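Local coordinates for protein beta-lactamase (Klebsiella pneumoniae, PDB 6M5P) that probably hydrolyses beta-lactam antibiotics to substituted beta-amino acids, as a plasmid-borne class C serine beta-lactamase that confers drug resistance, at residues A[67-72]-A[230-235]; A[72-77]-A[225-230]; A[279-284]-A[315-320]. The protein carries 1 engineered substitution. All coordinates share one frame; numbering follows the deposited sequence.

Contact 1: residues A[67-72]-A[230-235]; sequences FEVGSL and IKTTSS. With MER ((4R,5S)-3-{[(3S,5S)-5-(dimethylcarbamoyl)pyrrolidin-3-yl]sulfanyl}-5-[(2S,3R)-3-hydroxy-1-oxobutan-2-yl]-4-methyl-4,5-d ihydro-1H-pyrrole-2-carboxylic acid), chain B.
Phe67 and Thr232 face each other as an antiparallel hydrogen-bonded pair, each giving its N-H to the other's carbonyl; Phe67 N reaches Thr232 O at 2.9 Å. Next comes the non-hydrogen-bonded pair Glu68 and Lys231, and Val69 N then adds a bond to Ile230 O, 3.2 Å long. Water 1 shares that carbonyl: it donates to Ile230 O at 2.8 Å and accepts from Gly70 N at 2.9 Å, so a water bridge links this carbonyl to the turn at Gly70.

The apolar part rests on Val69, whose two methyls divide the work. CG2 of Val69 meets Ile230 CG2 at 3.8 Å, these side chains crossing at a slant. Its CG1 lies 3.7 Å from Thr232 CG2, and here Val69 and Thr232 cross at about a right angle.

Glu68 and Lys231 run side by side, CG to CG 4.0 Å, yet their charged ends part. The Glu68 carboxylate is held by Tyr205, Thr325 and the backbone of Val218; Lys231, bent at its second torsion (93°), sends NZ to the carbonyls of Gly229 and Leu195.

Gly70 turns the chain with a positive phi of 56°, leading to Ser71, the residue seen to bind AMP covalently. Here Ser71 N bonds to O6 of the ring-opened meropenem at 3.0 Å, consistent with one arm of the oxyanion hole of this family.

The two strands are neighbours in a small antiparallel sheet that strand 193-194 completes beyond 231-232. Leu237 of helix 234-244 packs on Val69 and Thr232, and Phe67 leans on Phe328 and Leu345 from strands 328-335 and 340-346 of the large sheet.

Contact 2: residues A[72-77]-A[225-230]; sequences LSKTFA and NEAYGI. With MER ((4R,5S)-3-{[(3S,5S)-5-(dimethylcarbamoyl)pyrrolidin-3-yl]sulfanyl}-5-[(2S,3R)-3-hydroxy-1-oxobutan-2-yl]-4-methyl-4,5-d ihydro-1H-pyrrole-2-carboxylic acid), chain B.
Ser73 meets Ile230 from within the SxxK motif of serine beta-lactamases, which here runs from Ser71 to Lys74. Ile230 N donates to Ser73 OG at 2.9 Å and 164°. A first torsion of -58° sets OG beside its own backbone N, where it also hydrogen-bonds to Gly70 O, so one hydroxyl ties both segments to the turn that carries Ser71.

Lys74 stretches out past Ala227: its CG lies 3.7 Å from Ala227 O and its CE 4.0 Å from Ala227 CB. This extended chain delivers NZ to the carboxylate oxygen O13 of the ring-opened meropenem, 2.7 Å away, with Asn158 OD1 as a further partner. Tyr228 borders the ligand too, its CB 3.6 Å from methyl C9, and its hydroxyl is hydrogen-bonded to Glu221 N.

On the Phe76 side, Ile230 places CD1 over one face of the Phe76 ring, which also stacks with Tyr240. Behind these contacts, Leu72 O accepts from both Thr75 N and Thr75 OG1, pinning the first turn; the hydroxyl bond, 2.9 Å from Thr75 OG1 to Leu72 O, runs nearly along the carbonyl direction.

Contact 3: residues A[279-284]-A[315-320]; sequences WEQLPY and ENVWIN. With MER ((4R,5S)-3-{[(3S,5S)-5-(dimethylcarbamoyl)pyrrolidin-3-yl]sulfanyl}-5-[(2S,3R)-3-hydroxy-1-oxobutan-2-yl]-4-methyl-4,5-d ihydro-1H-pyrrole-2-carboxylic acid), chain B.
Glu280 and Asn320 open a regular antiparallel ladder between neighbouring strands, each N-H answering the other's carbonyl; Asn320 N to Glu280 O is 2.8 Å. Leu282 and Trp318 repeat the pattern two residues on, with Trp318 N 2.8 Å from Leu282 O. Beyond Pro283, Tyr284 N continues the pairing to Asn316 O at 3.1 Å, but this donor stands 45° out of the carbonyl plane, where Asn316 centres an inverse gamma turn. The N-to-C directions of strands 280-283 and 317-320 make 160°, nearly antiparallel. Between the bonded pairs, CA-H groups point at carbonyls, as Gln281 CA does at Trp318 O, 3.1 Å away.

Side-chain packing falls on both faces. On one, Ile319 CG2 touches Trp279 CB at 3.9 Å, the two side chains crossing at about a right angle, and the Trp279 indole, met edge-to-face by Phe334, presents its edge to Asn320 O. Gln281 lies alongside Ile319 there. On the other, Leu282 and Trp318 pack against Leu291 of helix 288-293. Tyr284, with CG anti to the backbone N (176°), packs CB 3.7 Å from Val317 C while its ring leads away.

Glu280, extended beyond CG, reaches the ring-opened meropenem and has Arg154 as a long ion-pair partner. Its OE2 lies 3.5 Å from the pyrrolidine N19, a weak hydrogen bond, but 3.3 Å from the amide oxygen O24. Attraction to a probably charged N19 is thus offset by a second acceptor, and the hold on the drug's tail is probably weak.

Contacts 1 and 2 are direct neighbours, centres about 9 Å apart, sharing Leu72 and Ile230; contact 2 is nested inside the loop closed by contact 1, because strand 67-68 leads into helix 73-86 just as helix 224-228 leads into strand 231-232. Contact 3 follows both along the chain, in the large antiparallel sheet, its centre about 20 Å from that of contact 2 and 21 Å from that of contact 1. It still meets contact 2, where Thr75 packs on the Trp279 indole. The turn after strand 67-68, the helix carrying Lys74 and the large sheet border the ring-opened meropenem at its carbonyl O6, carboxylate and pyrrolidine tail respectively.

Contact 1: residues A[67-72]-A[230-235]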
loop_
_atom_site.group_PDB
_atom_site.type_symbol
_atom_site.label_atom_id
_atom_site.label_comp_id
_atom_site.label_asym_id
_atom_site.label_seq_id
_atom_site.Cartn_x
_atom_site.Cartn_y
_atom_site.Cartn_z
ATOM N N PHE A 67 -10.068 8.727 -0.213
ATOM C CA PHE A 67 -8.964 9.124 -1.067
ATOM C C PHE A 67 -8.517 7.916 -1.873
ATOM O O PHE A 67 -8.555 6.779 -1.386
ATOM C CB PHE A 67 -7.763 9.540 -0.203
ATOM C CG PHE A 67 -7.966 10.819 0.586
ATOM C CD1 PHE A 67 -8.613 10.807 1.811
ATOM C CD2 PHE A 67 -7.455 12.028 0.124
ATOM C CE1 PHE A 67 -8.772 11.972 2.550
ATOM C CE2 PHE A 67 -7.615 13.207 0.869
ATOM C CZ PHE A 67 -8.270 13.168 2.079
ATOM N N GLU A 68 -8.058 8.160 -3.101
ATOM C CA GLU A 68 -7.322 7.128 -3.819
ATOM C C GLU A 68 -5.957 6.958 -3.170
ATOM O O GLU A 68 -5.317 7.940 -2.784
ATOM C CB GLU A 68 -7.137 7.535 -5.277
ATOM C CG GLU A 68 -8.459 7.678 -6.015
ATOM C CD GLU A 68 -8.328 8.293 -7.397
ATOM O OE1 GLU A 68 -7.203 8.519 -7.897
ATOM O OE2 GLU A 68 -9.389 8.563 -7.986
ATOM N N VAL A 69 -5.503 5.714 -3.040
ATOM C CA VAL A 69 -4.207 5.442 -2.429
ATOM C C VAL A 69 -3.210 4.819 -3.388
ATOM O O VAL A 69 -2.085 4.519 -2.984
ATOM C CB VAL A 69 -4.321 4.622 -1.131
ATOM C CG1 VAL A 69 -5.173 5.381 -0.128
ATOM C CG2 VAL A 69 -4.872 3.226 -1.415
ATOM N N GLY A 70 -3.575 4.646 -4.650
ATOM C CA GLY A 70 -2.599 4.219 -5.637
ATOM C C GLY A 70 -1.926 2.924 -5.233
ATOM O O GLY A 70 -2.586 1.952 -4.847
ATOM N N SER A 71 -0.589 2.913 -5.285
ATOM C CA SER A 71 0.140 1.671 -5.050
ATOM C C SER A 71 0.079 1.167 -3.627
ATOM O O SER A 71 0.547 0.048 -3.394
ATOM C CB SER A 71 1.607 1.779 -5.410
ATOM O OG SER A 71 1.736 1.541 -6.791
ATOM N N LEU A 72 -0.498 1.909 -2.679
ATOM C CA LEU A 72 -0.813 1.250 -1.413
ATOM C C LEU A 72 -1.711 0.046 -1.655
ATOM O O LEU A 72 -1.724 -0.895 -0.853
ATOM C CB LEU A 72 -1.511 2.196 -0.438
ATOM C CG LEU A 72 -0.757 3.357 0.203
ATOM C CD1 LEU A 72 -1.526 3.910 1.395
ATOM C CD2 LEU A 72 0.581 2.903 0.613
ATOM N N ILE A 230 -7.670 0.833 -4.726
ATOM C CA ILE A 230 -8.302 1.072 -3.428
ATOM C C ILE A 230 -8.612 2.555 -3.239
ATOM O O ILE A 230 -7.757 3.433 -3.458
ATOM C CB ILE A 230 -7.416 0.539 -2.289
ATOM C CG1 ILE A 230 -7.326 -0.997 -2.333
ATOM C CG2 ILE A 230 -7.912 1.037 -0.922
ATOM C CD1 ILE A 230 -8.565 -1.726 -1.824
ATOM N N LYS A 231 -9.836 2.837 -2.796
ATOM C CA LYS A 231 -10.240 4.132 -2.262
ATOM C C LYS A 231 -10.676 3.897 -0.824
ATOM O O LYS A 231 -11.434 2.956 -0.560
ATOM C CB LYS A 231 -11.414 4.701 -3.075
ATOM C CG LYS A 231 -11.087 4.980 -4.543
ATOM C CD LYS A 231 -11.433 3.789 -5.458
ATOM C CE LYS A 231 -10.731 3.864 -6.797
ATOM N NZ LYS A 231 -11.122 2.688 -7.602
ATOM N N THR A 232 -10.200 4.720 0.109
ATOM C CA THR A 232 -10.391 4.400 1.518
ATOM C C THR A 232 -10.256 5.664 2.361
ATOM O O THR A 232 -9.855 6.728 1.871
ATOM C CB THR A 232 -9.392 3.311 1.943
ATOM O OG1 THR A 232 -9.637 2.908 3.295
ATOM C CG2 THR A 232 -7.958 3.816 1.784
ATOM N N THR A 233 -10.617 5.537 3.634
ATOM C CA THR A 233 -10.460 6.618 4.600
ATOM C C THR A 233 -9.176 6.419 5.395
ATOM O O THR A 233 -8.654 5.310 5.517
ATOM C CB THR A 233 -11.624 6.644 5.592
ATOM O OG1 THR A 233 -11.581 5.448 6.377
ATOM C CG2 THR A 233 -12.969 6.763 4.878
ATOM N N SER A 234 -8.694 7.513 5.985
ATOM C CA SER A 234 -7.536 7.399 6.862
ATOM C C SER A 234 -7.837 6.510 8.065
ATOM O O SER A 234 -6.955 5.789 8.540
ATOM C CB SER A 234 -7.058 8.781 7.302
ATOM O OG SER A 234 -8.067 9.422 8.063
ATOM N N SER A 235 -9.075 6.541 8.561
ATOM C CA SER A 235 -9.439 5.699 9.697
ATOM C C SER A 235 -9.354 4.222 9.347
ATOM O O SER A 235 -8.846 3.419 10.136
ATOM C CB SER A 235 -10.849 6.045 10.166
ATOM O OG SER A 235 -10.890 7.324 10.773
HETATM C C1 MER B . 2.366 3.960 -7.433
HETATM C C2 MER B . 5.292 3.282 -7.755
HETATM C C3 MER B . 2.280 3.719 -9.030
HETATM C C4 MER B . 3.535 3.115 -9.391
HETATM C C5 MER B . 4.680 1.908 -7.764
HETATM O O6 MER B . 1.606 4.488 -6.699
HETATM C C7 MER B . 1.160 2.815 -9.616
HETATM O O8 MER B . 1.196 3.012 -10.989
HETATM C C9 MER B . -0.256 3.162 -9.092
HETATM N N10 MER B . 3.724 1.755 -8.713
HETATM C C11 MER B . 4.818 0.922 -6.648
HETATM O O12 MER B . 4.829 1.325 -5.465
HETATM O O13 MER B . 4.919 -0.311 -6.886
HETATM S S14 MER B . 7.108 3.243 -7.385
HETATM C C15 MER B . 7.621 3.612 -5.763
HETATM C C16 MER B . 6.922 2.954 -4.507
HETATM C C17 MER B . 7.795 3.354 -3.557
HETATM C C18 MER B . 4.873 3.898 -8.926
HETATM N N19 MER B . 9.248 2.907 -4.180
HETATM C C20 MER B . 4.706 5.454 -8.850
HETATM C C21 MER B . 9.128 3.131 -5.509
HETATM C C22 MER B . 7.559 2.933 -2.096
HETATM N N23 MER B . 8.134 3.826 -1.035
HETATM O O24 MER B . 6.951 1.985 -1.731
HETATM C C25 MER B . 8.873 5.001 -1.483
HETATM C C26 MER B . 7.968 3.525 0.375
HETATM O O HOH W 1 -6.285 4.298 -5.701
#

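Contact 2: residues A[72-77]-A[225-230]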
loop_
_atom_site.group_PDB
_atom_site.type_symbol
_atom_site.label_atom_id
_atom_site.label_comp_id
_atom_site.label_asym_id
_atom_site.label_seq_id
_atom_site.Cartn_x
_atom_site.Cartn_y
_atom_site.Cartn_z
ATOM N N LEU A 72 -0.498 1.909 -2.679
ATOM C CA LEU A 72 -0.813 1.250 -1.413
ATOM C C LEU A 72 -1.711 0.046 -1.655
ATOM O O LEU A 72 -1.724 -0.895 -0.853
ATOM C CB LEU A 72 -1.511 2.196 -0.438
ATOM C CG LEU A 72 -0.757 3.357 0.203
ATOM C CD1 LEU A 72 -1.526 3.910 1.395
ATOM C CD2 LEU A 72 0.581 2.903 0.613
ATOM N N SER A 73 -2.473 0.071 -2.760
ATOM C CA SER A 73 -3.351 -1.034 -3.122
ATOM C C SER A 73 -2.582 -2.338 -3.253
ATOM O O SER A 73 -3.154 -3.414 -3.046
ATOM C CB SER A 73 -4.039 -0.726 -4.453
ATOM O OG SER A 73 -4.776 0.484 -4.366
ATOM N N LYS A 74 -1.295 -2.264 -3.604
ATOM C CA LYS A 74 -0.504 -3.474 -3.806
ATOM C C LYS A 74 -0.330 -4.257 -2.511
ATOM O O LYS A 74 -0.177 -5.485 -2.549
ATOM C CB LYS A 74 0.869 -3.112 -4.374
ATOM C CG LYS A 74 0.784 -2.362 -5.693
ATOM C CD LYS A 74 2.140 -2.154 -6.338
ATOM C CE LYS A 74 1.936 -1.590 -7.740
ATOM N NZ LYS A 74 3.205 -1.525 -8.525
ATOM N N THR A 75 -0.335 -3.571 -1.363
ATOM C CA THR A 75 -0.214 -4.286 -0.093
ATOM C C THR A 75 -1.438 -5.150 0.194
ATOM O O THR A 75 -1.324 -6.159 0.899
ATOM C CB THR A 75 0.074 -3.339 1.080
ATOM O OG1 THR A 75 -1.093 -2.561 1.387
ATOM C CG2 THR A 75 1.269 -2.424 0.776
ATOM N N PHE A 76 -2.606 -4.784 -0.350
ATOM C CA PHE A 76 -3.793 -5.615 -0.199
ATOM C C PHE A 76 -3.694 -6.867 -1.058
ATOM O O PHE A 76 -4.096 -7.951 -0.625
ATOM C CB PHE A 76 -5.051 -4.794 -0.500
ATOM C CG PHE A 76 -5.257 -3.685 0.484
ATOM C CD1 PHE A 76 -4.677 -2.433 0.290
ATOM C CD2 PHE A 76 -5.942 -3.927 1.663
ATOM C CE1 PHE A 76 -4.829 -1.415 1.238
ATOM C CE2 PHE A 76 -6.095 -2.925 2.611
ATOM C CZ PHE A 76 -5.539 -1.667 2.397
ATOM N N ALA A 77 -3.135 -6.744 -2.266
ATOM C CA ALA A 77 -2.876 -7.932 -3.069
ATOM C C ALA A 77 -1.889 -8.854 -2.368
ATOM O O ALA A 77 -2.051 -10.078 -2.387
ATOM C CB ALA A 77 -2.343 -7.539 -4.451
ATOM N N ASN A 225 -7.250 -3.123 -10.348
ATOM C CA ASN A 225 -7.674 -3.232 -8.954
ATOM C C ASN A 225 -6.517 -3.643 -8.059
ATOM O O ASN A 225 -6.351 -3.107 -6.956
ATOM C CB ASN A 225 -8.823 -4.225 -8.815
ATOM C CG ASN A 225 -10.149 -3.612 -9.158
ATOM O OD1 ASN A 225 -10.346 -2.410 -9.003
ATOM N ND2 ASN A 225 -11.066 -4.432 -9.638
ATOM N N GLU A 226 -5.699 -4.580 -8.534
ATOM C CA GLU A 226 -4.583 -5.097 -7.757
ATOM C C GLU A 226 -3.537 -4.025 -7.500
ATOM O O GLU A 226 -2.963 -3.966 -6.412
ATOM C CB GLU A 226 -3.943 -6.261 -8.525
ATOM C CG GLU A 226 -4.754 -7.564 -8.552
ATOM C CD GLU A 226 -5.797 -7.668 -9.663
ATOM O OE1 GLU A 226 -6.180 -6.654 -10.280
ATOM O OE2 GLU A 226 -6.256 -8.804 -9.914
ATOM N N ALA A 227 -3.275 -3.169 -8.493
ATOM C CA ALA A 227 -2.152 -2.246 -8.434
ATOM C C ALA A 227 -2.536 -0.872 -7.909
ATOM O O ALA A 227 -1.704 -0.209 -7.276
ATOM C CB ALA A 227 -1.497 -2.107 -9.821
ATOM N N TYR A 228 -3.778 -0.417 -8.147
ATOM C CA TYR A 228 -4.130 0.956 -7.799
ATOM C C TYR A 228 -5.623 1.149 -7.536
ATOM O O TYR A 228 -6.099 2.288 -7.608
ATOM C CB TYR A 228 -3.627 1.954 -8.900
ATOM C CG TYR A 228 -4.113 1.631 -10.304
ATOM C CD1 TYR A 228 -5.367 2.041 -10.746
ATOM C CD2 TYR A 228 -3.322 0.896 -11.181
ATOM C CE1 TYR A 228 -5.818 1.731 -12.029
ATOM C CE2 TYR A 228 -3.773 0.578 -12.468
ATOM C CZ TYR A 228 -5.019 1.000 -12.875
ATOM O OH TYR A 228 -5.500 0.705 -14.137
ATOM N N GLY A 229 -6.368 0.103 -7.193
ATOM C CA GLY A 229 -7.807 0.246 -7.120
ATOM C C GLY A 229 -8.413 0.740 -5.823
ATOM O O GLY A 229 -9.612 1.028 -5.812
ATOM N N ILE A 230 -7.670 0.833 -4.726
ATOM C CA ILE A 230 -8.302 1.072 -3.428
ATOM C C ILE A 230 -8.612 2.555 -3.239
ATOM O O ILE A 230 -7.757 3.433 -3.458
ATOM C CB ILE A 230 -7.416 0.539 -2.289
ATOM C CG1 ILE A 230 -7.326 -0.997 -2.333
ATOM C CG2 ILE A 230 -7.912 1.037 -0.922
ATOM C CD1 ILE A 230 -8.565 -1.726 -1.824
HETATM C C1 MER B . 2.366 3.960 -7.433
HETATM C C2 MER B . 5.292 3.282 -7.755
HETATM C C3 MER B . 2.280 3.719 -9.030
HETATM C C4 MER B . 3.535 3.115 -9.391
HETATM C C5 MER B . 4.680 1.908 -7.764
HETATM O O6 MER B . 1.606 4.488 -6.699
HETATM C C7 MER B . 1.160 2.815 -9.616
HETATM O O8 MER B . 1.196 3.012 -10.989
HETATM C C9 MER B . -0.256 3.162 -9.092
HETATM N N10 MER B . 3.724 1.755 -8.713
HETATM C C11 MER B . 4.818 0.922 -6.648
HETATM O O12 MER B . 4.829 1.325 -5.465
HETATM O O13 MER B . 4.919 -0.311 -6.886
HETATM S S14 MER B . 7.108 3.243 -7.385
HETATM C C15 MER B . 7.621 3.612 -5.763
HETATM C C16 MER B . 6.922 2.954 -4.507
HETATM C C17 MER B . 7.795 3.354 -3.557
HETATM C C18 MER B . 4.873 3.898 -8.926
HETATM N N19 MER B . 9.248 2.907 -4.180
HETATM C C20 MER B . 4.706 5.454 -8.850
HETATM C C21 MER B . 9.128 3.131 -5.509
HETATM C C22 MER B . 7.559 2.933 -2.096
HETATM N N23 MER B . 8.134 3.826 -1.035
HETATM O O24 MER B . 6.951 1.985 -1.731
HETATM C C25 MER B . 8.873 5.001 -1.483
HETATM C C26 MER B . 7.968 3.525 0.375
HETATM O O HOH W 2 -5.716 -4.010 -4.388
#

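Contact 3: residues A[279-284]-A[315-320]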
loop_
_atom_site.group_PDB
_atom_site.type_symbol
_atom_site.label_atom_id
_atom_site.label_comp_id
_atom_site.label_asym_id
_atom_site.label_seq_id
_atom_site.Cartn_x
_atom_site.Cartn_y
_atom_site.Cartn_z
ATOM N N TRP A 279 5.225 -4.645 0.877
ATOM C CA TRP A 279 5.798 -3.690 1.824
ATOM C C TRP A 279 7.316 -3.606 1.652
ATOM O O TRP A 279 7.967 -4.555 1.209
ATOM C CB TRP A 279 5.517 -4.137 3.262
ATOM C CG TRP A 279 4.073 -4.145 3.662
ATOM C CD1 TRP A 279 3.266 -5.243 3.822
ATOM C CD2 TRP A 279 3.264 -3.005 3.980
ATOM N NE1 TRP A 279 2.007 -4.859 4.221
ATOM C CE2 TRP A 279 1.977 -3.493 4.329
ATOM C CE3 TRP A 279 3.501 -1.625 4.015
ATOM C CZ2 TRP A 279 0.935 -2.647 4.691
ATOM C CZ3 TRP A 279 2.462 -0.784 4.377
ATOM C CH2 TRP A 279 1.197 -1.302 4.711
ATOM N N GLU A 280 7.877 -2.458 2.027
ATOM C CA GLU A 280 9.317 -2.227 2.078
ATOM C C GLU A 280 9.691 -1.853 3.501
ATOM O O GLU A 280 8.901 -1.225 4.209
ATOM C CB GLU A 280 9.720 -1.039 1.179
ATOM C CG GLU A 280 9.277 -1.153 -0.262
ATOM C CD GLU A 280 9.804 -0.014 -1.112
ATOM O OE1 GLU A 280 10.478 0.886 -0.564
ATOM O OE2 GLU A 280 9.543 -0.020 -2.331
ATOM N N GLN A 281 10.901 -2.220 3.929
ATOM C CA GLN A 281 11.301 -1.907 5.295
ATOM C C GLN A 281 12.780 -1.555 5.368
ATOM O O GLN A 281 13.578 -1.920 4.499
ATOM C CB GLN A 281 10.959 -3.023 6.280
ATOM C CG GLN A 281 11.814 -4.252 6.107
ATOM C CD GLN A 281 11.350 -5.405 6.995
ATOM O OE1 GLN A 281 10.157 -5.580 7.248
ATOM N NE2 GLN A 281 12.303 -6.212 7.472
ATOM N N LEU A 282 13.126 -0.834 6.439
ATOM C CA LEU A 282 14.477 -0.462 6.831
ATOM C C LEU A 282 14.659 -0.800 8.302
ATOM O O LEU A 282 13.687 -0.827 9.060
ATOM C CB LEU A 282 14.681 1.050 6.658
ATOM C CG LEU A 282 14.813 1.637 5.249
ATOM C CD1 LEU A 282 14.865 3.150 5.306
ATOM C CD2 LEU A 282 16.057 1.111 4.584
ATOM N N PRO A 283 15.889 -1.068 8.742
ATOM C CA PRO A 283 16.117 -1.238 10.185
ATOM C C PRO A 283 15.779 0.037 10.944
ATOM O O PRO A 283 16.029 1.145 10.473
ATOM C CB PRO A 283 17.612 -1.575 10.277
ATOM C CG PRO A 283 18.190 -1.237 8.922
ATOM C CD PRO A 283 17.075 -1.429 7.947
ATOM N N TYR A 284 15.181 -0.130 12.128
ATOM C CA TYR A 284 14.841 0.978 13.000
ATOM C C TYR A 284 15.762 0.965 14.214
ATOM O O TYR A 284 16.026 -0.106 14.767
ATOM C CB TYR A 284 13.387 0.850 13.473
ATOM C CG TYR A 284 12.981 1.912 14.460
ATOM C CD1 TYR A 284 13.181 1.734 15.825
ATOM C CD2 TYR A 284 12.409 3.098 14.030
ATOM C CE1 TYR A 284 12.827 2.709 16.731
ATOM C CE2 TYR A 284 12.045 4.083 14.934
ATOM C CZ TYR A 284 12.259 3.879 16.281
ATOM O OH TYR A 284 11.901 4.843 17.197
ATOM N N GLU A 315 10.117 -6.763 14.681
ATOM C CA GLU A 315 9.616 -5.603 15.410
ATOM C C GLU A 315 10.459 -4.362 15.155
ATOM O O GLU A 315 9.913 -3.267 14.958
ATOM C CB GLU A 315 9.575 -5.906 16.913
ATOM C CG GLU A 315 8.763 -7.140 17.268
ATOM C CD GLU A 315 7.309 -7.034 16.838
ATOM O OE1 GLU A 315 6.655 -6.043 17.210
ATOM O OE2 GLU A 315 6.825 -7.940 16.122
ATOM N N ASN A 316 11.783 -4.512 15.130
ATOM C CA ASN A 316 12.698 -3.371 15.130
ATOM C C ASN A 316 12.970 -2.871 13.712
ATOM O O ASN A 316 14.115 -2.784 13.258
ATOM C CB ASN A 316 14.000 -3.736 15.835
ATOM C CG ASN A 316 13.812 -3.960 17.315
ATOM O OD1 ASN A 316 12.975 -3.318 17.946
ATOM N ND2 ASN A 316 14.582 -4.879 17.877
ATOM N N VAL A 317 11.895 -2.501 13.019
ATOM C CA VAL A 317 11.987 -2.057 11.635
ATOM C C VAL A 317 10.970 -0.956 11.396
ATOM O O VAL A 317 9.952 -0.862 12.083
ATOM C CB VAL A 317 11.752 -3.202 10.617
ATOM C CG1 VAL A 317 12.936 -4.176 10.589
ATOM C CG2 VAL A 317 10.459 -3.932 10.915
ATOM N N TRP A 318 11.267 -0.138 10.385
ATOM C CA TRP A 318 10.358 0.859 9.833
ATOM C C TRP A 318 9.770 0.236 8.572
ATOM O O TRP A 318 10.493 -0.012 7.606
ATOM C CB TRP A 318 11.175 2.099 9.486
ATOM C CG TRP A 318 10.486 3.186 8.722
ATOM C CD1 TRP A 318 10.222 3.217 7.378
ATOM C CD2 TRP A 318 10.050 4.446 9.244
ATOM N NE1 TRP A 318 9.620 4.406 7.044
ATOM C CE2 TRP A 318 9.500 5.179 8.170
ATOM C CE3 TRP A 318 10.057 5.020 10.516
ATOM C CZ2 TRP A 318 8.966 6.453 8.336
ATOM C CZ3 TRP A 318 9.521 6.283 10.677
ATOM C CH2 TRP A 318 8.983 6.985 9.593
ATOM N N ILE A 319 8.472 -0.066 8.595
ATOM C CA ILE A 319 7.785 -0.677 7.459
ATOM C C ILE A 319 6.955 0.399 6.783
ATOM O O ILE A 319 6.269 1.171 7.460
ATOM C CB ILE A 319 6.902 -1.849 7.914
ATOM C CG1 ILE A 319 7.745 -2.877 8.672
ATOM C CG2 ILE A 319 6.227 -2.487 6.712
ATOM C CD1 ILE A 319 6.935 -4.007 9.263
ATOM N N ASN A 320 7.008 0.475 5.451
ATOM C CA ASN A 320 6.334 1.594 4.804
ATOM C C ASN A 320 5.946 1.268 3.370
ATOM O O ASN A 320 6.413 0.295 2.766
ATOM C CB ASN A 320 7.137 2.911 4.937
ATOM C CG ASN A 320 8.406 2.958 4.074
ATOM O OD1 ASN A 320 8.865 1.943 3.501
ATOM N ND2 ASN A 320 8.992 4.138 3.994
HETATM C C1 MER B . 2.366 3.960 -7.433
HETATM C C2 MER B . 5.292 3.282 -7.755
HETATM C C3 MER B . 2.280 3.719 -9.030
HETATM C C4 MER B . 3.535 3.115 -9.391
HETATM C C5 MER B . 4.680 1.908 -7.764
HETATM O O6 MER B . 1.606 4.488 -6.699
HETATM C C7 MER B . 1.160 2.815 -9.616
HETATM O O8 MER B . 1.196 3.012 -10.989
HETATM C C9 MER B . -0.256 3.162 -9.092
HETATM N N10 MER B . 3.724 1.755 -8.713
HETATM C C11 MER B . 4.818 0.922 -6.648
HETATM O O12 MER B . 4.829 1.325 -5.465
HETATM O O13 MER B . 4.919 -0.311 -6.886
HETATM S S14 MER B . 7.108 3.243 -7.385
HETATM C C15 MER B . 7.621 3.612 -5.763
HETATM C C16 MER B . 6.922 2.954 -4.507
HETATM C C17 MER B . 7.795 3.354 -3.557
HETATM C C18 MER B . 4.873 3.898 -8.926
HETATM N N19 MER B . 9.248 2.907 -4.180
HETATM C C20 MER B . 4.706 5.454 -8.850
HETATM C C21 MER B . 9.128 3.131 -5.509
HETATM C C22 MER B . 7.559 2.933 -2.096
HETATM N N23 MER B . 8.134 3.826 -1.035
HETATM O O24 MER B . 6.951 1.985 -1.731
HETATM C C25 MER B . 8.873 5.001 -1.483
HETATM C C26 MER B . 7.968 3.525 0.375
#